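Local coordinates for DNA double-strand break repair nuclease NurA (PDB 2YGK), which is a manganese-dependent nuclease that works with the HerA helicase to resect DNA ends during double-strand break repair, at residues S78-G81 against V86-L89; S291-S294 against F300-L303. All blocks are in the same frame, centred on the assembly; numbering follows the deposited sequence.

Interaction 1: residues S78-G81 against V86-L89; sequences SVIG and VKTL
The beta hairpin of strands 70-82 and 85-98, at one margin of the mixed sheet in the RNase H-like NurA domain, is zipped together here close to its turn. The strands run antiparallel, their segment directions 149° apart. Ile80 and Lys87 form the hydrogen-bonded pair: Lys87 N gives to Ile80 O at 2.8 Å, nearly along the C=O axis, and Ile80 N returns a bond to Lys87 O. Two residues along each strand, past the Val79-Thr88 pair, Leu89 N meets Ser78 O in a straight N-H...O line, although the donor stands 41° out of the carbonyl plane. Val79 faces Thr88 and Gly81 faces Val86 as non-hydrogen-bonded pairs. On the Ile80 face, the Ile80 and Lys87 side chains lie side by side; the extended lysine chain runs along the isoleucine branch, Lys87 CG being 3.7 Å from Ile80 CG2, and its aliphatic part packs there, as suits a residue that is exposed overall. Leu89 CD1 adds a contact at 3.8 Å to Ile80 CB. The other face turns to helix 300-309, where Val79 packs on Lys304 and Ala305 and Thr88 on Lys304; beta-branched residues suit this extended backbone, and their methyls Val79 CG2 and Thr88 CG2 meet at 4.0 Å. Buried Ser78 is small enough to fit against strand 54-65, and its OG is hydrogen-bonded to Asp123 OD2 and Ser90 N. Gly81 lets the strands come close: with no side chain there, Val86 CG1, set anti to its own carbonyl carbon (chi1 -72°), lies directly against Gly81 CA at 3.6 Å.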
loop_
_atom_site.group_PDB
_atom_site.type_symbol
_atom_site.label_atom_id
_atom_site.label_comp_id
_atom_site.label_asym_id
_atom_site.label_seq_id
_atom_site.Cartn_x
_atom_site.Cartn_y
_atom_site.Cartn_z
ATOM N N SER A 78 12.961 -6.277 21.074
ATOM C CA SER A 78 14.396 -6.511 21.055
ATOM C C SER A 78 14.637 -7.977 21.451
ATOM O O SER A 78 13.905 -8.558 22.265
ATOM C CB SER A 78 15.162 -5.545 21.994
ATOM O OG SER A 78 14.787 -5.743 23.351
ATOM N N VAL A 79 15.667 -8.548 20.845
ATOM C CA VAL A 79 16.014 -9.942 21.012
ATOM C C VAL A 79 17.535 -10.042 21.156
ATOM O O VAL A 79 18.273 -9.547 20.292
ATOM C CB VAL A 79 15.553 -10.765 19.785
ATOM C CG1 VAL A 79 16.245 -12.084 19.751
ATOM C CG2 VAL A 79 14.067 -10.960 19.807
ATOM N N ILE A 80 17.988 -10.657 22.258
ATOM C CA ILE A 80 19.412 -10.947 22.446
ATOM C C ILE A 80 19.746 -12.376 22.010
ATOM O O ILE A 80 19.104 -13.329 22.454
ATOM C CB ILE A 80 19.882 -10.703 23.918
ATOM C CG1 ILE A 80 21.415 -10.620 23.990
ATOM C CG2 ILE A 80 19.371 -11.803 24.868
ATOM C CD1 ILE A 80 21.935 -9.648 25.048
ATOM N N GLY A 81 20.754 -12.512 21.142
ATOM C CA GLY A 81 21.233 -13.827 20.670
ATOM C C GLY A 81 22.752 -14.046 20.606
ATOM O O GLY A 81 23.510 -13.151 20.246
ATOM N N VAL A 86 19.081 -17.602 22.099
ATOM C CA VAL A 86 18.344 -16.376 21.815
ATOM C C VAL A 86 17.235 -16.244 22.833
ATOM O O VAL A 86 16.583 -17.230 23.147
ATOM C CB VAL A 86 17.748 -16.370 20.369
ATOM C CG1 VAL A 86 18.833 -16.190 19.365
ATOM C CG2 VAL A 86 17.045 -17.652 20.061
ATOM N N LYS A 87 17.047 -15.045 23.378
ATOM C CA LYS A 87 15.853 -14.737 24.192
ATOM C C LYS A 87 15.432 -13.296 23.999
ATOM O O LYS A 87 16.277 -12.433 23.786
ATOM C CB LYS A 87 16.092 -14.994 25.687
ATOM C CG LYS A 87 16.748 -13.844 26.449
ATOM C CD LYS A 87 17.114 -14.197 27.881
ATOM C CE LYS A 87 18.250 -13.282 28.402
ATOM N NZ LYS A 87 18.218 -13.081 29.897
ATOM N N THR A 88 14.121 -13.038 24.103
ATOM C CA THR A 88 13.563 -11.672 24.033
ATOM C C THR A 88 13.964 -10.860 25.252
ATOM O O THR A 88 14.026 -11.380 26.350
ATOM C CB THR A 88 12.033 -11.651 23.959
ATOM O OG1 THR A 88 11.524 -12.507 24.968
ATOM C CG2 THR A 88 11.544 -12.155 22.642
ATOM N N LEU A 89 14.240 -9.585 25.016
ATOM C CA LEU A 89 14.668 -8.679 26.039
ATOM C C LEU A 89 13.507 -7.807 26.422
ATOM O O LEU A 89 13.006 -7.916 27.506
ATOM C CB LEU A 89 15.816 -7.816 25.524
ATOM C CG LEU A 89 17.244 -8.253 25.824
ATOM C CD1 LEU A 89 18.137 -7.460 24.913
ATOM C CD2 LEU A 89 17.575 -8.031 27.302
#

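Interaction 2: residues S291-S294 against F300-L303; sequences SGVS and FPLL
Val293 lies within a type I beta turn, Ser291 to Ser294, and its carbonyl meets the first turn of helix 300-309. The beta turn is closed by a weak Ser294 N to Ser291 O bond; the chain then runs through the short strands 294-295 and 298-299 before the helix begins. Phe300 N donates to Val293 O at 2.7 Å with an N-H...O angle of 155°, and it approaches in the carbonyl plane. Val293 O also lies 3.3 Å from Pro301 CD. Beside it, the valine and proline side chains cross at about a right angle, Val293 CG2 resting 4.0 Å from Pro301 CD. Phe300 touches the turn through its CB; with CG anti to the backbone N (chi1 -171°), its ring is carried away to pack on Val86. Val293 and Pro301 also pack on strand 54-65, against Phe54 and Ala56 respectively, where compact apolar groups are well suited. Ser294 OG instead bonds back to Leu290 O. Proline, which has no N-H to offer, fits the first turn of a helix, where amides lack an acceptor within the helix, and Val293 O supplies one for the amide of Phe300.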
loop_
_atom_site.group_PDB
_atom_site.type_symbol
_atom_site.label_atom_id
_atom_site.label_comp_id
_atom_site.label_asym_id
_atom_site.label_seq_id
_atom_site.Cartn_x
_atom_site.Cartn_y
_atom_site.Cartn_z
ATOM N N SER A 291 27.430 -15.317 10.814
ATOM C CA SER A 291 27.201 -16.708 10.447
ATOM C C SER A 291 26.916 -17.571 11.694
ATOM O O SER A 291 26.160 -18.534 11.636
ATOM C CB SER A 291 28.379 -17.276 9.614
ATOM O OG SER A 291 28.478 -16.700 8.286
ATOM N N GLY A 292 27.484 -17.215 12.833
ATOM C CA GLY A 292 27.300 -18.001 14.045
ATOM C C GLY A 292 25.957 -17.844 14.723
ATOM O O GLY A 292 25.660 -18.566 15.667
ATOM N N VAL A 293 25.128 -16.910 14.274
ATOM C CA VAL A 293 23.777 -16.796 14.805
ATOM C C VAL A 293 22.757 -16.822 13.670
ATOM O O VAL A 293 21.608 -16.414 13.858
ATOM C CB VAL A 293 23.617 -15.512 15.611
ATOM C CG1 VAL A 293 24.681 -15.474 16.693
ATOM C CG2 VAL A 293 23.727 -14.296 14.699
ATOM N N SER A 294 23.187 -17.323 12.516
ATOM C CA SER A 294 22.416 -17.310 11.300
ATOM C C SER A 294 21.914 -18.685 10.988
ATOM O O SER A 294 22.566 -19.697 11.267
ATOM C CB SER A 294 23.263 -16.855 10.119
ATOM O OG SER A 294 23.501 -15.460 10.184
ATOM N N PHE A 300 19.331 -15.356 12.919
ATOM C CA PHE A 300 18.167 -15.818 13.622
ATOM C C PHE A 300 17.574 -14.777 14.559
ATOM O O PHE A 300 16.365 -14.666 14.625
ATOM C CB PHE A 300 18.400 -17.127 14.376
ATOM C CG PHE A 300 17.123 -17.707 14.914
ATOM C CD1 PHE A 300 16.130 -18.108 14.049
ATOM C CD2 PHE A 300 16.865 -17.743 16.264
ATOM C CE1 PHE A 300 14.942 -18.583 14.515
ATOM C CE2 PHE A 300 15.678 -18.250 16.750
ATOM C CZ PHE A 300 14.712 -18.662 15.879
ATOM N N PRO A 301 18.406 -14.021 15.299
ATOM C CA PRO A 301 17.857 -12.993 16.166
ATOM C C PRO A 301 16.850 -12.066 15.480
ATOM O O PRO A 301 15.820 -11.726 16.058
ATOM C CB PRO A 301 19.118 -12.233 16.579
ATOM C CG PRO A 301 20.098 -13.323 16.775
ATOM C CD PRO A 301 19.842 -14.223 15.583
ATOM N N LEU A 302 17.138 -11.658 14.252
ATOM C CA LEU A 302 16.177 -10.881 13.515
ATOM C C LEU A 302 14.954 -11.711 13.141
ATOM O O LEU A 302 13.826 -11.313 13.391
ATOM C CB LEU A 302 16.808 -10.338 12.251
ATOM C CG LEU A 302 17.563 -9.049 12.486
ATOM C CD1 LEU A 302 18.168 -8.567 11.184
ATOM C CD2 LEU A 302 16.618 -8.007 13.043
ATOM N N LEU A 303 15.155 -12.853 12.506
ATOM C CA LEU A 303 14.008 -13.674 12.129
ATOM C C LEU A 303 13.047 -13.861 13.300
ATOM O O LEU A 303 11.845 -13.870 13.115
ATOM C CB LEU A 303 14.448 -15.026 11.576
ATOM C CG LEU A 303 13.304 -15.959 11.150
ATOM C CD1 LEU A 303 12.361 -15.263 10.174
ATOM C CD2 LEU A 303 13.822 -17.298 10.546
#

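How the interactions relate
Interaction 1 joins neighbouring strands at the margin of the large sheet through a ladder of backbone bonds, whereas interaction 2 joins a turn to a helix start by a single backbone bond and one apolar touch, burying far less surface. Both are partly buried, and their centres lie 11 Å apart. They meet where helix 300-309 packs on the hairpin: Val86 CG2 touches the Phe300 ring at CE2, 3.6 Å away, and Pro301 CG lies 4.1 Å from Gly81 CA. Phe300 and Pro301 thus touch both, meeting the turn with the Phe300 amide and the proline CD, and the hairpin with ring atoms. Val79 and Pro301 approach the manganese-binding Asp58 to within about 8 and 9 Å, side chain to side chain.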